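Local coordinates for protein aminoglycoside 6-adenylyltransferase (PDB 2PBE) that transfers the nucleotide of ATP or GTP to the O-6 position of streptomycin, conferring bacterial resistance to this antibiotic, at residues R24-E29 and I47-T52. Numbering follows the deposited sequence.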
ATOM      1  N   ARG A  24      11.008 -11.722  -2.086  1.00 29.83           N
ATOM      2  CA  ARG A  24      10.305 -11.344  -3.310  1.00 29.96           C
ATOM      3  C   ARG A  24       8.795 -11.211  -3.144  1.00 29.95           C
ATOM      4  O   ARG A  24       8.168 -10.391  -3.792  1.00 31.44           O
ATOM      5  CB  ARG A  24      10.616 -12.375  -4.396  1.00 28.20           C
ATOM      6  CG  ARG A  24      12.099 -12.459  -4.749  1.00 27.41           C
ATOM      7  CD  ARG A  24      12.500 -11.319  -5.660  1.00 26.99           C
ATOM      8  NE  ARG A  24      13.412 -10.383  -5.026  1.00 25.70           N
ATOM      9  CZ  ARG A  24      13.623  -9.153  -5.473  1.00 28.48           C
ATOM     10  NH1 ARG A  24      12.983  -8.718  -6.556  1.00 26.88           N
ATOM     11  NH2 ARG A  24      14.475  -8.348  -4.843  1.00 30.06           N
ATOM     12  N   LEU A  25       8.216 -12.005  -2.260  1.00 31.16           N
ATOM     13  CA  LEU A  25       6.773 -11.994  -2.040  1.00 31.89           C
ATOM     14  C   LEU A  25       6.467 -12.057  -0.532  1.00 32.21           C
ATOM     15  O   LEU A  25       7.203 -12.683   0.231  1.00 33.06           O
ATOM     16  CB  LEU A  25       6.157 -13.195  -2.773  1.00 33.38           C
ATOM     17  CG  LEU A  25       4.668 -13.298  -3.139  1.00 36.65           C
ATOM     18  CD1 LEU A  25       3.824 -13.495  -1.893  1.00 39.08           C
ATOM     19  CD2 LEU A  25       4.228 -12.049  -3.878  1.00 38.52           C
ATOM     20  N   VAL A  26       5.398 -11.392  -0.106  1.00 32.05           N
ATOM     21  CA  VAL A  26       4.994 -11.373   1.297  1.00 31.22           C
ATOM     22  C   VAL A  26       3.503 -11.624   1.403  1.00 32.75           C
ATOM     23  O   VAL A  26       2.711 -10.983   0.713  1.00 33.14           O
ATOM     24  CB  VAL A  26       5.314 -10.020   1.951  1.00 30.14           C
ATOM     25  CG1 VAL A  26       4.877 -10.022   3.404  1.00 27.55           C
ATOM     26  CG2 VAL A  26       6.795  -9.743   1.859  1.00 30.51           C
ATOM     27  N   THR A  27       3.128 -12.533   2.299  1.00 34.78           N
ATOM     28  CA  THR A  27       1.727 -12.889   2.492  1.00 37.12           C
ATOM     29  C   THR A  27       1.342 -12.852   3.946  1.00 39.39           C
ATOM     30  O   THR A  27       2.191 -13.046   4.812  1.00 40.77           O
ATOM     31  CB  THR A  27       1.458 -14.293   1.994  1.00 37.07           C
ATOM     32  OG1 THR A  27       1.902 -14.404   0.642  1.00 40.07           O
ATOM     33  CG2 THR A  27      -0.008 -14.604   2.056  1.00 39.66           C
ATOM     34  N   LEU A  28       0.065 -12.611   4.214  1.00 42.25           N
ATOM     35  CA  LEU A  28      -0.434 -12.589   5.577  1.00 46.31           C
ATOM     36  C   LEU A  28      -1.572 -13.597   5.816  1.00 49.42           C
ATOM     37  O   LEU A  28      -2.417 -13.812   4.950  1.00 49.68           O
ATOM     38  CB  LEU A  28      -0.891 -11.180   5.933  1.00 47.35           C
ATOM     39  CG  LEU A  28      -1.497 -11.044   7.327  1.00 50.69           C
ATOM     40  CD1 LEU A  28      -0.798  -9.944   8.111  1.00 51.09           C
ATOM     41  CD2 LEU A  28      -2.981 -10.744   7.179  1.00 51.65           C
ATOM     42  N   GLU A  29      -1.566 -14.198   7.008  1.00 52.91           N
ATOM     43  CA  GLU A  29      -2.542 -15.208   7.409  1.00 55.30           C
ATOM     44  C   GLU A  29      -2.547 -16.371   6.434  1.00 56.12           C
ATOM     45  O   GLU A  29      -1.684 -17.249   6.506  1.00 57.63           O
ATOM     46  CB  GLU A  29      -3.942 -14.611   7.493  1.00 57.69           C
ATOM     47  CG  GLU A  29      -4.180 -13.758   8.720  1.00 61.67           C
ATOM     48  CD  GLU A  29      -5.667 -13.490   8.957  1.00 64.65           C
ATOM     49  OE1 GLU A  29      -6.413 -14.481   9.152  1.00 65.69           O
ATOM     50  OE2 GLU A  29      -6.082 -12.300   8.952  1.00 64.68           O
ATOM     51  N   ILE A  47       2.904 -14.249   9.165  1.00 40.69           N
ATOM     52  CA  ILE A  47       3.581 -13.723   8.002  1.00 37.17           C
ATOM     53  C   ILE A  47       4.345 -14.788   7.244  1.00 35.80           C
ATOM     54  O   ILE A  47       4.858 -15.729   7.837  1.00 37.58           O
ATOM     55  CB  ILE A  47       4.578 -12.643   8.433  1.00 36.86           C
ATOM     56  CG1 ILE A  47       3.887 -11.654   9.380  1.00 36.23           C
ATOM     57  CG2 ILE A  47       5.151 -11.930   7.215  1.00 36.03           C
ATOM     58  CD1 ILE A  47       2.715 -10.879   8.770  1.00 37.30           C
ATOM     59  N   SER A  48       4.417 -14.635   5.927  1.00 33.24           N
ATOM     60  CA  SER A  48       5.155 -15.563   5.077  1.00 31.09           C
ATOM     61  C   SER A  48       5.980 -14.764   4.079  1.00 29.84           C
ATOM     62  O   SER A  48       5.443 -13.921   3.352  1.00 29.30           O
ATOM     63  CB  SER A  48       4.206 -16.470   4.282  1.00 31.19           C
ATOM     64  OG  SER A  48       3.502 -17.365   5.110  1.00 31.33           O
ATOM     65  N   TYR A  49       7.281 -15.028   4.050  1.00 27.91           N
ATOM     66  CA  TYR A  49       8.185 -14.369   3.110  1.00 25.56           C
ATOM     67  C   TYR A  49       8.637 -15.385   2.077  1.00 25.87           C
ATOM     68  O   TYR A  49       9.223 -16.411   2.427  1.00 25.98           O
ATOM     69  CB  TYR A  49       9.451 -13.851   3.805  1.00 24.35           C
ATOM     70  CG  TYR A  49       9.299 -12.715   4.799  1.00 23.16           C
ATOM     71  CD1 TYR A  49       8.366 -11.667   4.581  1.00 22.82           C
ATOM     72  CD2 TYR A  49      10.185 -12.616   5.904  1.00 21.36           C
ATOM     73  CE1 TYR A  49       8.328 -10.534   5.446  1.00 23.04           C
ATOM     74  CE2 TYR A  49      10.158 -11.494   6.773  1.00 22.32           C
ATOM     75  CZ  TYR A  49       9.231 -10.452   6.537  1.00 23.88           C
ATOM     76  OH  TYR A  49       9.224  -9.341   7.369  1.00 26.20           O
ATOM     77  N   PHE A  50       8.358 -15.117   0.803  1.00 25.65           N
ATOM     78  CA  PHE A  50       8.793 -16.029  -0.255  1.00 25.95           C
ATOM     79  C   PHE A  50      10.143 -15.478  -0.637  1.00 26.59           C
ATOM     80  O   PHE A  50      10.240 -14.332  -1.085  1.00 28.77           O
ATOM     81  CB  PHE A  50       7.820 -16.004  -1.423  1.00 27.10           C
ATOM     82  CG  PHE A  50       6.542 -16.699  -1.134  1.00 29.44           C
ATOM     83  CD1 PHE A  50       6.324 -18.003  -1.588  1.00 31.95           C
ATOM     84  CD2 PHE A  50       5.566 -16.085  -0.332  1.00 31.00           C
ATOM     85  CE1 PHE A  50       5.142 -18.710  -1.240  1.00 31.97           C
ATOM     86  CE2 PHE A  50       4.374 -16.774   0.033  1.00 31.43           C
ATOM     87  CZ  PHE A  50       4.166 -18.095  -0.426  1.00 31.64           C
ATOM     88  N   VAL A  51      11.173 -16.288  -0.456  1.00 25.75           N
ATOM     89  CA  VAL A  51      12.529 -15.849  -0.701  1.00 27.85           C
ATOM     90  C   VAL A  51      13.287 -16.615  -1.776  1.00 30.34           C
ATOM     91  O   VAL A  51      12.864 -17.670  -2.226  1.00 30.91           O
ATOM     92  CB  VAL A  51      13.332 -15.903   0.617  1.00 27.69           C
ATOM     93  CG1 VAL A  51      12.547 -15.224   1.714  1.00 26.15           C
ATOM     94  CG2 VAL A  51      13.616 -17.349   1.013  1.00 24.86           C
ATOM     95  N   THR A  52      14.430 -16.072  -2.165  1.00 32.40           N
ATOM     96  CA  THR A  52      15.252 -16.715  -3.176  1.00 35.17           C
ATOM     97  C   THR A  52      16.112 -17.812  -2.530  1.00 38.11           C
ATOM     98  O   THR A  52      16.093 -18.965  -2.991  1.00 40.64           O
ATOM     99  CB  THR A  52      16.167 -15.686  -3.874  1.00 33.79           C
ATOM    100  OG1 THR A  52      16.875 -14.935  -2.881  1.00 32.85           O
ATOM    101  CG2 THR A  52      15.353 -14.749  -4.740  1.00 32.09           C
TER
HETATM  102  O   HOH W   1       1.535 -17.094   7.708  1.00 78.39           O
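Leu25 to Leu28 pair antiparallel with Ile47 to Phe50, the short strand axes coming within 4.7 Å at 164°. Leu25 and Phe50, like Thr27 and Ser48, form hydrogen-bonded pairs, with Phe50 N 2.8 Å from Leu25 O and Thr27 N 2.9 Å from Ser48 O; Val26–Tyr49 and Leu28–Ile47 are the non-hydrogen-bonded pairs. A classic beta bulge ends this register: Arg24 and Leu25 both face Phe50, whose carbonyl O takes Arg24 N at 2.9 Å and, weakly, Leu25 N.

On one face Leu25 and Phe50 run side by side in the same direction, CD1 of Leu25 lying 3.5 Å from CD2 of the ring. Thr27 OG1 touches Phe50 CE2 at 3.5 Å, and Tyr115 packs edge-to-face with the same ring. The other face belongs to Val26, Leu28, Ile47 and Tyr49. Both methyls of Val26 touch CD1 and CE1 of Tyr49, CG2 being 3.7 Å from CD1, while Leu28 and Ile47 slant across one another and touch through their CD1 methyls at 3.7 Å. CG of Tyr49 stands anti to the carbonyl carbon (chi1 -67°); the ring's hydroxyl hydrogen-bonds Phe13 O of helix 6-19, which covers this face.

Strand 23-28 lies between strands 45-51 and 125-128 in the mixed sheet of a nucleotidyltransferase-family enzyme, Val26 bonding through its backbone to Leu126 and Leu127. Backbone bonds set the register and apolar contacts predominate on both faces, Thr27 and Ser48 adding hydroxyls beside Leu25 and Phe50; among the four side chains beneath the helix, the polar tip is the Tyr49 hydroxyl, satisfied by a main-chain carbonyl that ties sheet to helix.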